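Local coordinates for protein inositol-3-phosphate synthase (Caenorhabditis elegans, PDB 1VKO) that belongs to the inositol-3-phosphate synthase family and binds nicotinamide-adenine-dinucleotide in a Rossmann-type domain, within an assembly of four chains, at residues V140-I148 with L505-F515; H223-R232 with I284-E292. All coordinates share one frame; numbering follows the deposited sequence.

Interaction 1: residues V140-I148 with L505-F515; sequences VPFKDIVPI and LTKLVTALAGF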
loop_
_atom_site.group_PDB
_atom_site.type_symbol
_atom_site.label_atom_id
_atom_site.label_comp_id
_atom_site.label_asym_id
_atom_site.label_seq_id
_atom_site.Cartn_x
_atom_site.Cartn_y
_atom_site.Cartn_z
ATOM N N VAL A 140 33.514 -3.535 -11.941
ATOM C CA VAL A 140 34.397 -2.554 -11.335
ATOM C C VAL A 140 33.632 -1.295 -10.978
ATOM O O VAL A 140 32.606 -0.980 -11.619
ATOM C CB VAL A 140 35.591 -2.176 -12.236
ATOM C CG1 VAL A 140 36.494 -3.398 -12.474
ATOM C CG2 VAL A 140 35.107 -1.500 -13.530
ATOM N N PRO A 141 34.108 -0.599 -9.948
ATOM C CA PRO A 141 33.558 0.693 -9.604
ATOM C C PRO A 141 33.622 1.608 -10.830
ATOM O O PRO A 141 34.634 1.642 -11.549
ATOM C CB PRO A 141 34.491 1.193 -8.486
ATOM C CG PRO A 141 35.044 -0.077 -7.870
ATOM C CD PRO A 141 35.203 -1.006 -9.037
ATOM N N PHE A 142 32.538 2.326 -11.073
ATOM C CA PHE A 142 32.536 3.376 -12.040
ATOM C C PHE A 142 33.788 4.271 -11.948
ATOM O O PHE A 142 34.347 4.679 -12.982
ATOM C CB PHE A 142 31.285 4.212 -11.827
ATOM C CG PHE A 142 31.021 5.178 -12.927
ATOM C CD1 PHE A 142 30.295 4.783 -14.042
ATOM C CD2 PHE A 142 31.503 6.488 -12.854
ATOM C CE1 PHE A 142 30.067 5.679 -15.082
ATOM C CE2 PHE A 142 31.273 7.393 -13.875
ATOM C CZ PHE A 142 30.558 6.985 -14.998
ATOM N N LYS A 143 34.226 4.602 -10.734
ATOM C CA LYS A 143 35.268 5.630 -10.589
ATOM C C LYS A 143 36.654 5.087 -10.926
ATOM O O LYS A 143 37.600 5.845 -11.018
ATOM C CB LYS A 143 35.246 6.239 -9.193
ATOM C CG LYS A 143 35.464 5.227 -8.057
ATOM C CD LYS A 143 34.929 5.791 -6.761
ATOM C CE LYS A 143 34.959 4.762 -5.678
ATOM N NZ LYS A 143 36.408 4.589 -5.361
ATOM N N ASP A 144 36.747 3.770 -11.132
ATOM C CA ASP A 144 37.982 3.124 -11.533
ATOM C C ASP A 144 38.210 3.108 -13.059
ATOM O O ASP A 144 39.295 2.774 -13.519
ATOM C CB ASP A 144 38.004 1.690 -11.003
ATOM C CG ASP A 144 38.175 1.620 -9.492
ATOM O OD1 ASP A 144 38.184 2.662 -8.819
ATOM O OD2 ASP A 144 38.298 0.549 -8.879
ATOM N N ILE A 145 37.188 3.443 -13.843
ATOM C CA ILE A 145 37.277 3.327 -15.287
ATOM C C ILE A 145 38.054 4.488 -15.921
ATOM O O ILE A 145 39.115 4.267 -16.488
ATOM C CB ILE A 145 35.883 3.141 -15.895
ATOM C CG1 ILE A 145 35.278 1.833 -15.401
ATOM C CG2 ILE A 145 35.953 3.138 -17.407
ATOM C CD1 ILE A 145 33.780 1.698 -15.775
ATOM N N VAL A 146 37.517 5.709 -15.854
ATOM C CA VAL A 146 38.332 6.903 -16.097
ATOM C C VAL A 146 38.400 7.713 -14.794
ATOM O O VAL A 146 37.439 7.747 -14.041
ATOM C CB VAL A 146 37.904 7.766 -17.337
ATOM C CG1 VAL A 146 38.059 6.990 -18.630
ATOM C CG2 VAL A 146 36.511 8.270 -17.228
ATOM N N PRO A 147 39.567 8.266 -14.478
ATOM C CA PRO A 147 39.735 9.030 -13.241
ATOM C C PRO A 147 38.739 10.180 -13.142
ATOM O O PRO A 147 38.578 10.953 -14.095
ATOM C CB PRO A 147 41.188 9.546 -13.332
ATOM C CG PRO A 147 41.897 8.557 -14.252
ATOM C CD PRO A 147 40.827 8.142 -15.240
ATOM N N ILE A 148 38.044 10.268 -12.006
ATOM C CA ILE A 148 37.054 11.332 -11.778
ATOM C C ILE A 148 37.214 11.884 -10.373
ATOM O O ILE A 148 37.853 11.264 -9.555
ATOM C CB ILE A 148 35.603 10.832 -11.990
ATOM C CG1 ILE A 148 35.301 9.629 -11.083
ATOM C CG2 ILE A 148 35.344 10.534 -13.463
ATOM C CD1 ILE A 148 33.866 9.159 -11.074
ATOM N N LEU A 505 26.059 6.224 -20.274
ATOM C CA LEU A 505 27.148 6.668 -19.450
ATOM C C LEU A 505 28.247 5.617 -19.282
ATOM O O LEU A 505 29.405 5.942 -19.414
ATOM C CB LEU A 505 26.601 7.101 -18.108
ATOM C CG LEU A 505 27.497 7.794 -17.097
ATOM C CD1 LEU A 505 28.293 8.950 -17.743
ATOM C CD2 LEU A 505 26.626 8.290 -15.946
ATOM N N THR A 506 27.894 4.356 -19.029
ATOM C CA THR A 506 28.909 3.351 -18.740
ATOM C C THR A 506 29.596 2.860 -19.994
ATOM O O THR A 506 30.768 2.483 -19.937
ATOM C CB THR A 506 28.350 2.164 -17.974
ATOM O OG1 THR A 506 27.202 1.652 -18.662
ATOM C CG2 THR A 506 27.804 2.614 -16.617
ATOM N N LYS A 507 28.898 2.849 -21.124
ATOM C CA LYS A 507 29.582 2.537 -22.376
ATOM C C LYS A 507 30.559 3.667 -22.747
ATOM O O LYS A 507 31.675 3.432 -23.210
ATOM C CB LYS A 507 28.605 2.249 -23.509
ATOM C CG LYS A 507 29.346 1.843 -24.791
ATOM C CD LYS A 507 28.423 1.276 -25.851
ATOM C CE LYS A 507 28.165 -0.194 -25.653
ATOM N NZ LYS A 507 27.375 -0.730 -26.820
ATOM N N LEU A 508 30.148 4.901 -22.516
ATOM C CA LEU A 508 30.984 6.008 -22.860
ATOM C C LEU A 508 32.290 5.914 -22.079
ATOM O O LEU A 508 33.353 5.951 -22.676
ATOM C CB LEU A 508 30.259 7.362 -22.686
ATOM C CG LEU A 508 31.178 8.589 -22.797
ATOM C CD1 LEU A 508 31.665 8.775 -24.214
ATOM C CD2 LEU A 508 30.551 9.887 -22.266
ATOM N N VAL A 509 32.239 5.778 -20.766
ATOM C CA VAL A 509 33.503 5.769 -20.000
ATOM C C VAL A 509 34.354 4.550 -20.294
ATOM O O VAL A 509 35.571 4.616 -20.154
ATOM C CB VAL A 509 33.326 5.913 -18.455
ATOM C CG1 VAL A 509 32.620 7.207 -18.116
ATOM C CG2 VAL A 509 32.547 4.746 -17.898
ATOM N N THR A 510 33.742 3.433 -20.697
ATOM C CA THR A 510 34.559 2.283 -21.070
ATOM C C THR A 510 35.239 2.506 -22.400
ATOM O O THR A 510 36.421 2.175 -22.527
ATOM C CB THR A 510 33.846 0.923 -20.965
ATOM O OG1 THR A 510 32.603 0.926 -21.668
ATOM C CG2 THR A 510 33.429 0.684 -19.541
ATOM N N ALA A 511 34.519 3.094 -23.360
ATOM C CA ALA A 511 35.088 3.574 -24.642
ATOM C C ALA A 511 36.255 4.561 -24.470
ATOM O O ALA A 511 37.306 4.410 -25.119
ATOM C CB ALA A 511 34.002 4.195 -25.515
ATOM N N LEU A 512 36.075 5.565 -23.604
ATOM C CA LEU A 512 37.185 6.444 -23.201
ATOM C C LEU A 512 38.388 5.672 -22.665
ATOM O O LEU A 512 39.516 5.919 -23.110
ATOM C CB LEU A 512 36.751 7.506 -22.182
ATOM C CG LEU A 512 35.590 8.392 -22.645
ATOM C CD1 LEU A 512 35.004 9.171 -21.489
ATOM C CD2 LEU A 512 35.982 9.317 -23.775
ATOM N N ALA A 513 38.144 4.738 -21.738
ATOM C CA ALA A 513 39.220 4.003 -21.034
ATOM C C ALA A 513 39.906 2.940 -21.863
ATOM O O ALA A 513 41.026 2.536 -21.519
ATOM C CB ALA A 513 38.715 3.384 -19.740
ATOM N N GLY A 514 39.229 2.474 -22.916
ATOM C CA GLY A 514 39.806 1.554 -23.901
ATOM C C GLY A 514 39.176 0.170 -23.954
ATOM O O GLY A 514 39.550 -0.668 -24.776
ATOM N N PHE A 515 38.198 -0.084 -23.093
ATOM C CA PHE A 515 37.637 -1.443 -23.005
ATOM C C PHE A 515 36.102 -1.542 -23.018
ATOM O O PHE A 515 35.513 -1.996 -22.034
ATOM C CB PHE A 515 38.243 -2.213 -21.819
ATOM C CG PHE A 515 38.327 -1.422 -20.530
ATOM C CD1 PHE A 515 37.203 -1.243 -19.736
ATOM C CD2 PHE A 515 39.550 -0.922 -20.081
ATOM C CE1 PHE A 515 37.266 -0.557 -18.540
ATOM C CE2 PHE A 515 39.630 -0.214 -18.876
ATOM C CZ PHE A 515 38.481 -0.046 -18.099
#
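Ile145 and Val146 press side by side against one face of the helix that ends at Ala513, and no hydrogen bond crosses between the two segments. The packing is closest at Ile145: its CG2 branch, anti to the backbone N, lies 3.1 Å from Val509 O and 3.6 Å from Ala513 CB, with Val509 CG2 also against it. Val509 O is the helix carbonyl that accepts from Ala513 N, so the methyl rests on a group already bonded within the helix. Val146 CG1 completes the patch, 3.8 Å from Leu512 CB. The strand 136-141, half of a two-stranded antiparallel hairpin with 125-131, runs directly into this turn, which thereby joins the hairpin to the last turns of helix 498-513. Phe142 reaches the helix about one turn earlier, meeting Val509 as Ile145 does; its CG is anti to the backbone N (chi1 -169°), which carries CZ to 3.7 Å from Val509 CG1 and 3.8 Å from Leu505 CG; Thr506 CG2 sits at the ring edge. Contact is looser at Phe515, whose CE1 stays 4.1 Å from Ile145 CG2. Away from the helix, partly exposed Pro141, ending strand 136-141, packs on Ile390 of the second subunit, and Pro147 O accepts a hydrogen bond from Arg460 NH2.

Interaction 2: residues H223-R232 with I284-E292; sequences HLEHIRADIR and IFAVASILE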
loop_
_atom_site.group_PDB
_atom_site.type_symbol
_atom_site.label_atom_id
_atom_site.label_comp_id
_atom_site.label_asym_id
_atom_site.label_seq_id
_atom_site.Cartn_x
_atom_site.Cartn_y
_atom_site.Cartn_z
ATOM N N HIS A 223 23.314 43.508 -11.633
ATOM C CA HIS A 223 23.228 42.187 -11.018
ATOM C C HIS A 223 24.110 41.180 -11.715
ATOM O O HIS A 223 24.868 40.467 -11.053
ATOM C CB HIS A 223 21.798 41.706 -10.894
ATOM C CG HIS A 223 20.997 42.529 -9.942
ATOM N ND1 HIS A 223 19.632 42.690 -10.054
ATOM C CD2 HIS A 223 21.379 43.273 -8.879
ATOM C CE1 HIS A 223 19.208 43.505 -9.104
ATOM N NE2 HIS A 223 20.247 43.872 -8.376
ATOM N N LEU A 224 24.043 41.170 -13.048
ATOM C CA LEU A 224 24.859 40.289 -13.883
ATOM C C LEU A 224 26.329 40.435 -13.566
ATOM O O LEU A 224 27.050 39.450 -13.435
ATOM C CB LEU A 224 24.609 40.588 -15.363
ATOM C CG LEU A 224 25.547 39.893 -16.328
ATOM C CD1 LEU A 224 25.497 38.403 -16.170
ATOM C CD2 LEU A 224 25.134 40.278 -17.730
ATOM N N GLU A 225 26.756 41.681 -13.443
ATOM C CA GLU A 225 28.139 42.010 -13.187
ATOM C C GLU A 225 28.539 41.605 -11.785
ATOM O O GLU A 225 29.686 41.251 -11.547
ATOM C CB GLU A 225 28.345 43.513 -13.364
ATOM C CG GLU A 225 28.604 43.931 -14.801
ATOM C CD GLU A 225 29.844 43.288 -15.389
ATOM O OE1 GLU A 225 30.803 42.951 -14.640
ATOM O OE2 GLU A 225 29.860 43.113 -16.613
ATOM N N HIS A 226 27.589 41.664 -10.854
ATOM C CA HIS A 226 27.891 41.391 -9.452
ATOM C C HIS A 226 28.215 39.917 -9.282
ATOM O O HIS A 226 29.194 39.566 -8.607
ATOM C CB HIS A 226 26.700 41.756 -8.581
ATOM C CG HIS A 226 26.933 41.568 -7.115
ATOM N ND1 HIS A 226 26.977 42.621 -6.230
ATOM C CD2 HIS A 226 27.110 40.448 -6.375
ATOM C CE1 HIS A 226 27.162 42.161 -5.006
ATOM N NE2 HIS A 226 27.243 40.844 -5.067
ATOM N N ILE A 227 27.392 39.054 -9.882
ATOM C CA ILE A 227 27.648 37.603 -9.872
ATOM C C ILE A 227 28.897 37.232 -10.664
ATOM O O ILE A 227 29.623 36.332 -10.264
ATOM C CB ILE A 227 26.474 36.842 -10.481
ATOM C CG1 ILE A 227 25.156 37.265 -9.824
ATOM C CG2 ILE A 227 26.722 35.340 -10.344
ATOM C CD1 ILE A 227 25.011 36.857 -8.380
ATOM N N ARG A 228 29.109 37.867 -11.822
ATOM C CA ARG A 228 30.354 37.643 -12.556
ATOM C C ARG A 228 31.503 37.864 -11.557
ATOM O O ARG A 228 32.386 37.030 -11.425
ATOM C CB ARG A 228 30.478 38.599 -13.744
ATOM C CG ARG A 228 29.511 38.282 -14.860
ATOM C CD ARG A 228 29.808 38.967 -16.162
ATOM N NE ARG A 228 31.052 38.467 -16.733
ATOM C CZ ARG A 228 31.614 38.938 -17.839
ATOM N NH1 ARG A 228 31.052 39.934 -18.518
ATOM N NH2 ARG A 228 32.736 38.396 -18.276
ATOM N N ALA A 229 31.427 38.969 -10.822
ATOM C CA ALA A 229 32.473 39.370 -9.872
ATOM C C ALA A 229 32.672 38.285 -8.840
ATOM O O ALA A 229 33.809 37.970 -8.469
ATOM C CB ALA A 229 32.081 40.706 -9.203
ATOM N N ASP A 230 31.556 37.659 -8.440
ATOM C CA ASP A 230 31.530 36.601 -7.413
ATOM C C ASP A 230 32.242 35.358 -7.873
ATOM O O ASP A 230 32.949 34.703 -7.106
ATOM C CB ASP A 230 30.098 36.276 -6.976
ATOM C CG ASP A 230 29.510 37.313 -6.008
ATOM O OD1 ASP A 230 30.272 38.067 -5.328
ATOM O OD2 ASP A 230 28.280 37.420 -5.825
ATOM N N ILE A 231 32.094 35.055 -9.153
ATOM C CA ILE A 231 32.671 33.845 -9.734
ATOM C C ILE A 231 34.174 33.957 -9.911
ATOM O O ILE A 231 34.903 33.038 -9.535
ATOM C CB ILE A 231 31.991 33.541 -11.085
ATOM C CG1 ILE A 231 30.536 33.110 -10.844
ATOM C CG2 ILE A 231 32.786 32.484 -11.867
ATOM C CD1 ILE A 231 29.712 33.074 -12.075
ATOM N N ARG A 232 34.631 35.080 -10.479
ATOM C CA ARG A 232 36.050 35.288 -10.746
ATOM C C ARG A 232 36.865 35.220 -9.475
ATOM O O ARG A 232 37.950 34.660 -9.475
ATOM C CB ARG A 232 36.311 36.649 -11.368
ATOM C CG ARG A 232 35.747 36.864 -12.725
ATOM C CD ARG A 232 36.312 38.108 -13.377
ATOM N NE ARG A 232 35.262 38.972 -13.936
ATOM C CZ ARG A 232 34.730 40.027 -13.328
ATOM N NH1 ARG A 232 35.127 40.400 -12.114
ATOM N NH2 ARG A 232 33.801 40.723 -13.951
ATOM N N ILE A 284 20.140 35.095 -15.113
ATOM C CA ILE A 284 21.297 35.937 -14.836
ATOM C C ILE A 284 22.457 35.097 -14.319
ATOM O O ILE A 284 23.546 35.171 -14.873
ATOM C CB ILE A 284 20.943 37.170 -13.930
ATOM C CG1 ILE A 284 19.996 38.115 -14.706
ATOM C CG2 ILE A 284 22.185 37.970 -13.613
ATOM C CD1 ILE A 284 19.114 38.985 -13.847
ATOM N N PHE A 285 22.222 34.240 -13.321
ATOM C CA PHE A 285 23.212 33.225 -13.010
ATOM C C PHE A 285 23.681 32.444 -14.233
ATOM O O PHE A 285 24.867 32.303 -14.426
ATOM C CB PHE A 285 22.734 32.268 -11.923
ATOM C CG PHE A 285 22.654 32.875 -10.575
ATOM C CD1 PHE A 285 23.798 32.926 -9.764
ATOM C CD2 PHE A 285 21.459 33.418 -10.097
ATOM C CE1 PHE A 285 23.738 33.503 -8.468
ATOM C CE2 PHE A 285 21.373 33.996 -8.789
ATOM C CZ PHE A 285 22.536 34.045 -7.972
ATOM N N ALA A 286 22.787 31.927 -15.074
ATOM C CA ALA A 286 23.291 31.127 -16.198
ATOM C C ALA A 286 24.242 31.979 -17.021
ATOM O O ALA A 286 25.355 31.536 -17.358
ATOM C CB ALA A 286 22.157 30.551 -17.053
ATOM N N VAL A 287 23.826 33.216 -17.307
ATOM C CA VAL A 287 24.674 34.185 -18.045
ATOM C C VAL A 287 25.991 34.534 -17.325
ATOM O O VAL A 287 27.061 34.483 -17.920
ATOM C CB VAL A 287 23.845 35.420 -18.466
ATOM C CG1 VAL A 287 24.709 36.484 -19.130
ATOM C CG2 VAL A 287 22.764 34.997 -19.450
ATOM N N ALA A 288 25.938 34.832 -16.035
ATOM C CA ALA A 288 27.166 35.135 -15.302
ATOM C C ALA A 288 28.181 33.981 -15.341
ATOM O O ALA A 288 29.396 34.202 -15.267
ATOM C CB ALA A 288 26.844 35.488 -13.902
ATOM N N SER A 289 27.657 32.757 -15.454
ATOM C CA SER A 289 28.436 31.521 -15.395
ATOM C C SER A 289 29.152 31.366 -16.712
ATOM O O SER A 289 30.381 31.221 -16.745
ATOM C CB SER A 289 27.530 30.299 -15.143
ATOM O OG SER A 289 26.742 30.498 -13.988
ATOM N N ILE A 290 28.371 31.421 -17.786
ATOM C CA ILE A 290 28.895 31.228 -19.118
ATOM C C ILE A 290 29.924 32.291 -19.426
ATOM O O ILE A 290 31.038 31.958 -19.811
ATOM C CB ILE A 290 27.773 31.243 -20.173
ATOM C CG1 ILE A 290 26.860 30.042 -19.980
ATOM C CG2 ILE A 290 28.377 31.244 -21.562
ATOM C CD1 ILE A 290 25.459 30.256 -20.567
ATOM N N LEU A 291 29.567 33.556 -19.221
ATOM C CA LEU A 291 30.497 34.663 -19.499
ATOM C C LEU A 291 31.825 34.548 -18.764
ATOM O O LEU A 291 32.833 35.016 -19.258
ATOM C CB LEU A 291 29.836 36.045 -19.285
ATOM C CG LEU A 291 28.669 36.243 -20.256
ATOM C CD1 LEU A 291 27.881 37.381 -19.813
ATOM C CD2 LEU A 291 29.154 36.490 -21.643
ATOM N N GLU A 292 31.817 33.873 -17.617
ATOM C CA GLU A 292 33.041 33.584 -16.845
ATOM C C GLU A 292 33.668 32.207 -17.081
ATOM O O GLU A 292 34.550 31.787 -16.325
ATOM C CB GLU A 292 32.750 33.734 -15.361
ATOM C CG GLU A 292 32.399 35.149 -14.954
ATOM C CD GLU A 292 33.535 36.115 -15.236
ATOM O OE1 GLU A 292 34.699 35.643 -15.285
ATOM O OE2 GLU A 292 33.264 37.330 -15.412
#
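Two helices of the Rossmann-type domain, 220-238 and 281-291, pack here beside the nicotinamide-adenine-dinucleotide site; the Phe285 side chain is about 5 Å from the bound NAD. The axes of segments 223-232 and 284-291 approach to 8.7 Å and cross at -48°, consistent with the small side chain of Ala288, a knob seated among Leu224, Ile227, Arg228 and Ile231. Ala288 CB lies 3.6 Å from Ile227 CG2. Further along Ile227, CD1 meets Phe285 CE1 at 3.6 Å, while the same ring makes an edge-to-face contact with Trp159. On the other flank Leu224 CD1 packs 3.6 Å from Val287 CG1, and Ile284 CG2 rests on the Leu224 backbone at CA.

Beyond this apolar strip the C-terminal end of helix 281-291 is polar. Glu292 OE2 takes a bond from Arg228 NE at 2.8 Å, met on the anti side of the carboxylate, tilted out of the planes of both groups and bent (N-H...O 139°), and weak ones from Arg228 NH2 and Arg232 NE. The bend of Arg228 at chi3 (67°) lays its guanidinium over Leu291 CB, 3.6 Å from the plane. Glu225 joins the network through long salt bridges to both arginines. With two guanidinium groups gathered on one oxygen, Glu292 is probably held in its charged form, and its carboxylate ties successive turns of helix 220-238 to the end of its neighbour.

Interaction 1 is buried throughout; interaction 2 is buried in its apolar centre but partly exposed at its charged end. They join different parts of the fold: their centres are 33 Å apart and their nearest atoms about 21 Å. Interaction 2 belongs to the nucleotide-binding domain and lies within the stretch of chain closed by interaction 1, which brings together segments 357 residues apart. Interaction 1 is held by apolar packing of a turn on a helix, with the second subunit of the assembly close by. Interaction 2 pairs two helices, touches no other chain of the assembly, and adds a charged network to its apolar centre. No helix or strand is shared between them.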